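Local atomic coordinates of SWD1-like protein (Myceliophthora thermophila, PDB entry 6E29), a protein that probably serves as a WD-repeat scaffold subunit of the COMPASS histone H3K4 methyltransferase, this piece being its seven-bladed beta-propeller domain. Residues B[187-199]-B[209-223]. Numbering follows the deposited sequence.
Sequences HLLAGTTKGRLNI and YSEKIASGIITTLRL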
# COMPACT_ATOMS: atom_id res chain seq x y z
N HIS B 187 15.43 4.51 0.24
CA HIS B 187 14.57 5.37 1.05
C HIS B 187 13.21 4.72 1.23
O HIS B 187 12.77 3.87 0.46
CB HIS B 187 14.38 6.74 0.42
CG HIS B 187 15.65 7.52 0.33
ND1 HIS B 187 16.55 7.36 -0.71
CD2 HIS B 187 16.22 8.40 1.19
CE1 HIS B 187 17.60 8.13 -0.50
NE2 HIS B 187 17.42 8.77 0.65
N LEU B 188 12.53 5.18 2.27
CA LEU B 188 11.15 4.82 2.48
C LEU B 188 10.32 6.08 2.42
O LEU B 188 10.74 7.13 2.90
CB LEU B 188 10.96 4.14 3.82
CG LEU B 188 11.65 2.77 3.86
CD1 LEU B 188 12.22 2.61 5.24
CD2 LEU B 188 10.67 1.63 3.50
N LEU B 189 9.14 5.96 1.85
CA LEU B 189 8.17 7.04 1.82
C LEU B 189 7.05 6.63 2.74
O LEU B 189 6.46 5.55 2.57
CB LEU B 189 7.66 7.30 0.39
CG LEU B 189 8.71 7.42 -0.70
CD1 LEU B 189 8.02 7.61 -2.01
CD2 LEU B 189 9.65 8.56 -0.43
N ALA B 190 6.74 7.46 3.72
CA ALA B 190 5.74 7.05 4.70
C ALA B 190 4.70 8.16 4.87
O ALA B 190 5.00 9.35 4.74
CB ALA B 190 6.38 6.73 6.05
N GLY B 191 3.48 7.72 5.13
CA GLY B 191 2.39 8.64 5.41
C GLY B 191 1.94 8.54 6.85
O GLY B 191 2.07 7.49 7.49
N THR B 192 1.37 9.64 7.36
CA THR B 192 1.02 9.70 8.76
C THR B 192 -0.42 10.13 8.98
O THR B 192 -1.13 10.56 8.05
CB THR B 192 1.91 10.69 9.54
OG1 THR B 192 1.53 12.03 9.19
CG2 THR B 192 3.41 10.43 9.26
N THR B 193 -0.83 10.01 10.24
CA THR B 193 -2.14 10.44 10.70
C THR B 193 -2.33 11.95 10.60
O THR B 193 -3.45 12.44 10.74
CB THR B 193 -2.32 10.01 12.17
OG1 THR B 193 -1.13 10.38 12.90
CG2 THR B 193 -2.51 8.53 12.27
N LYS B 194 -1.25 12.70 10.41
CA LYS B 194 -1.33 14.15 10.36
C LYS B 194 -1.18 14.65 8.93
O LYS B 194 -0.93 15.84 8.71
CB LYS B 194 -0.28 14.77 11.30
CG LYS B 194 -0.52 14.52 12.81
CD LYS B 194 -1.56 15.48 13.41
CE LYS B 194 -1.77 15.23 14.90
NZ LYS B 194 -2.62 14.01 15.10
N GLY B 195 -1.33 13.75 7.95
CA GLY B 195 -1.31 14.10 6.54
C GLY B 195 0.06 14.48 6.02
O GLY B 195 0.17 15.17 4.99
N ARG B 196 1.12 14.00 6.67
CA ARG B 196 2.46 14.30 6.22
C ARG B 196 3.03 13.13 5.43
O ARG B 196 2.68 11.97 5.67
CB ARG B 196 3.43 14.62 7.36
CG ARG B 196 2.89 15.78 8.26
CD ARG B 196 3.97 16.18 9.23
NE ARG B 196 5.04 16.92 8.56
CZ ARG B 196 4.94 18.21 8.26
NH1 ARG B 196 3.84 18.88 8.57
NH2 ARG B 196 5.94 18.83 7.63
N LEU B 197 3.85 13.46 4.43
CA LEU B 197 4.69 12.48 3.72
C LEU B 197 6.13 12.65 4.24
O LEU B 197 6.71 13.74 4.11
CB LEU B 197 4.59 12.70 2.21
CG LEU B 197 5.08 11.62 1.21
CD1 LEU B 197 6.58 11.59 1.13
CD2 LEU B 197 4.55 10.24 1.61
N ASN B 198 6.67 11.60 4.87
CA ASN B 198 8.04 11.54 5.36
C ASN B 198 8.89 10.79 4.36
O ASN B 198 8.46 9.75 3.87
CB ASN B 198 8.14 10.73 6.67
CG ASN B 198 7.47 11.42 7.82
OD1 ASN B 198 7.31 12.62 7.78
ND2 ASN B 198 7.11 10.66 8.86
N ILE B 199 10.10 11.28 4.11
CA ILE B 199 11.09 10.54 3.35
C ILE B 199 12.14 10.11 4.35
O ILE B 199 12.68 10.96 5.07
CB ILE B 199 11.73 11.37 2.23
CG1 ILE B 199 10.68 11.90 1.26
CG2 ILE B 199 12.71 10.49 1.41
CD1 ILE B 199 11.24 12.72 0.10
N TYR B 209 13.23 14.44 5.14
CA TYR B 209 12.30 15.38 4.53
C TYR B 209 10.89 15.05 4.97
O TYR B 209 10.52 13.87 5.12
CB TYR B 209 12.35 15.34 3.00
CG TYR B 209 11.37 16.24 2.28
CD1 TYR B 209 11.66 17.60 2.11
CD2 TYR B 209 10.17 15.75 1.78
CE1 TYR B 209 10.77 18.44 1.44
CE2 TYR B 209 9.28 16.57 1.10
CZ TYR B 209 9.59 17.92 0.94
OH TYR B 209 8.74 18.76 0.28
N SER B 210 10.09 16.09 5.20
CA SER B 210 8.72 15.87 5.62
C SER B 210 7.89 17.05 5.14
O SER B 210 8.32 18.20 5.26
CB SER B 210 8.62 15.70 7.13
OG SER B 210 7.31 15.42 7.55
N GLU B 211 6.71 16.77 4.60
CA GLU B 211 5.86 17.84 4.10
C GLU B 211 4.40 17.47 4.32
O GLU B 211 4.01 16.31 4.13
CB GLU B 211 6.15 18.11 2.62
CG GLU B 211 5.12 19.03 1.96
CD GLU B 211 5.40 19.30 0.49
OE1 GLU B 211 4.86 20.30 -0.05
OE2 GLU B 211 6.16 18.50 -0.13
N LYS B 212 3.59 18.43 4.75
CA LYS B 212 2.16 18.16 4.91
C LYS B 212 1.51 18.21 3.54
O LYS B 212 1.44 19.29 2.94
CB LYS B 212 1.50 19.15 5.86
CG LYS B 212 0.01 19.03 5.92
CD LYS B 212 -0.70 20.12 6.76
CE LYS B 212 -1.65 19.47 7.71
NZ LYS B 212 -0.86 18.54 8.56
N ILE B 213 1.02 17.07 3.05
CA ILE B 213 0.39 17.02 1.73
C ILE B 213 -1.10 16.75 1.77
O ILE B 213 -1.74 16.76 0.71
CB ILE B 213 1.05 15.96 0.82
CG1 ILE B 213 0.95 14.59 1.51
CG2 ILE B 213 2.49 16.40 0.49
CD1 ILE B 213 1.26 13.37 0.53
N ALA B 214 -1.69 16.48 2.94
CA ALA B 214 -3.11 16.20 2.99
C ALA B 214 -3.67 16.76 4.28
O ALA B 214 -2.93 17.09 5.23
CB ALA B 214 -3.38 14.68 2.85
N SER B 215 -4.99 16.86 4.34
CA SER B 215 -5.65 17.32 5.56
C SER B 215 -6.42 16.22 6.29
O SER B 215 -7.35 16.52 7.03
CB SER B 215 -6.60 18.48 5.24
OG SER B 215 -5.83 19.63 4.98
N GLY B 216 -6.07 14.96 6.07
CA GLY B 216 -6.47 13.93 7.03
C GLY B 216 -5.43 12.83 7.15
O GLY B 216 -4.26 13.02 6.79
N ILE B 217 -5.84 11.66 7.63
CA ILE B 217 -4.97 10.49 7.68
C ILE B 217 -4.62 9.99 6.28
O ILE B 217 -5.48 9.80 5.40
CB ILE B 217 -5.67 9.42 8.53
CG1 ILE B 217 -5.84 10.00 9.95
CG2 ILE B 217 -4.94 8.08 8.43
CD1 ILE B 217 -6.72 9.18 10.87
N ILE B 218 -3.33 9.75 6.04
CA ILE B 218 -2.91 9.13 4.78
C ILE B 218 -3.11 7.62 4.87
O ILE B 218 -2.64 6.96 5.81
CB ILE B 218 -1.46 9.50 4.45
CG1 ILE B 218 -1.36 11.03 4.18
CG2 ILE B 218 -0.96 8.74 3.23
CD1 ILE B 218 0.09 11.55 3.95
N THR B 219 -3.91 7.07 3.95
CA THR B 219 -4.27 5.65 4.04
C THR B 219 -3.57 4.76 3.03
O THR B 219 -3.36 3.57 3.32
CB THR B 219 -5.80 5.46 3.91
OG1 THR B 219 -6.29 6.15 2.77
CG2 THR B 219 -6.48 6.01 5.15
N THR B 220 -3.15 5.29 1.91
CA THR B 220 -2.48 4.49 0.89
C THR B 220 -1.40 5.31 0.24
O THR B 220 -1.61 6.48 -0.09
CB THR B 220 -3.47 4.04 -0.22
OG1 THR B 220 -4.32 3.03 0.30
CG2 THR B 220 -2.72 3.53 -1.46
N LEU B 221 -0.25 4.66 0.03
CA LEU B 221 0.81 5.15 -0.84
C LEU B 221 1.15 4.08 -1.88
O LEU B 221 1.28 2.89 -1.53
CB LEU B 221 2.06 5.44 -0.06
CG LEU B 221 1.97 6.53 1.00
CD1 LEU B 221 3.29 6.56 1.79
CD2 LEU B 221 1.67 7.84 0.32
N ARG B 222 1.37 4.50 -3.13
CA ARG B 222 1.80 3.57 -4.18
C ARG B 222 2.68 4.29 -5.18
O ARG B 222 2.42 5.44 -5.54
CB ARG B 222 0.53 2.99 -4.89
CG ARG B 222 0.82 1.90 -5.88
CD ARG B 222 1.51 0.68 -5.24
NE ARG B 222 0.75 -0.00 -4.17
CZ ARG B 222 -0.13 -0.99 -4.37
NH1 ARG B 222 -0.47 -1.38 -5.61
NH2 ARG B 222 -0.73 -1.56 -3.32
N LEU B 223 3.74 3.64 -5.61
CA LEU B 223 4.63 4.21 -6.61
C LEU B 223 4.33 3.60 -7.96
O LEU B 223 3.84 2.47 -8.04
CB LEU B 223 6.09 3.92 -6.24
CG LEU B 223 6.63 4.84 -5.18
CD1 LEU B 223 7.98 4.32 -4.69
CD2 LEU B 223 6.72 6.24 -5.77
O HOH W 1 1.82 18.65 10.12
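Arg196 and Asn198 grip the hydroxyl of Ser210. Arg196 NE donates to Ser210 OG at 2.9 Å, nearly straight (169°) and within the guanidinium plane, and that hydroxyl in turn donates to Asn198 OD1, 2.8 Å away. With OG anti to the backbone N (chi1 -177°), serine offers one small group that both accepts and donates. A bend at chi3 (73°) lays the Arg196 guanidinium over the Glu211-Lys212 backbone, and a water accepts from both Arg196 NH1 and Lys212 NZ, bridging two like charges. A leucine in place of Arg196 would probably leave Ser210 OG without its donor and take away the guanidinium partner of the water.

The face bearing Leu197 and Ile199 is apolar. Ile199 CD1 lies 3.6 Å from Tyr209 CD2, while Leu197 meets Ile213 CD1 through CB and Leu221 CD1 through CD2.

Strands 196-199 and 209-212 pair antiparallel, with Leu197 N to Glu211 O at 2.9 Å. Lys212 NZ reaches back to Lys194 O (2.7 Å), and Gly195 O takes both Ile213 N and Ala214 N. Gly195, at positive phi, closes a type I turn where a side chain would strike Ala214 O. Thr192 OG1 braces that turn, accepting from Lys194 N and Arg196 N.

After Lys212 the chain crosses through residues 213-217 to strand 218-223, the innermost of the next propeller blade, where Ile218 N binds Thr192 O (3.1 Å) and Ile218 and Leu221 pack on Val232. Polar links thus hold the outer hairpin together, while the blades are joined by apolar packing plus the Ile218-Thr192 backbone bond.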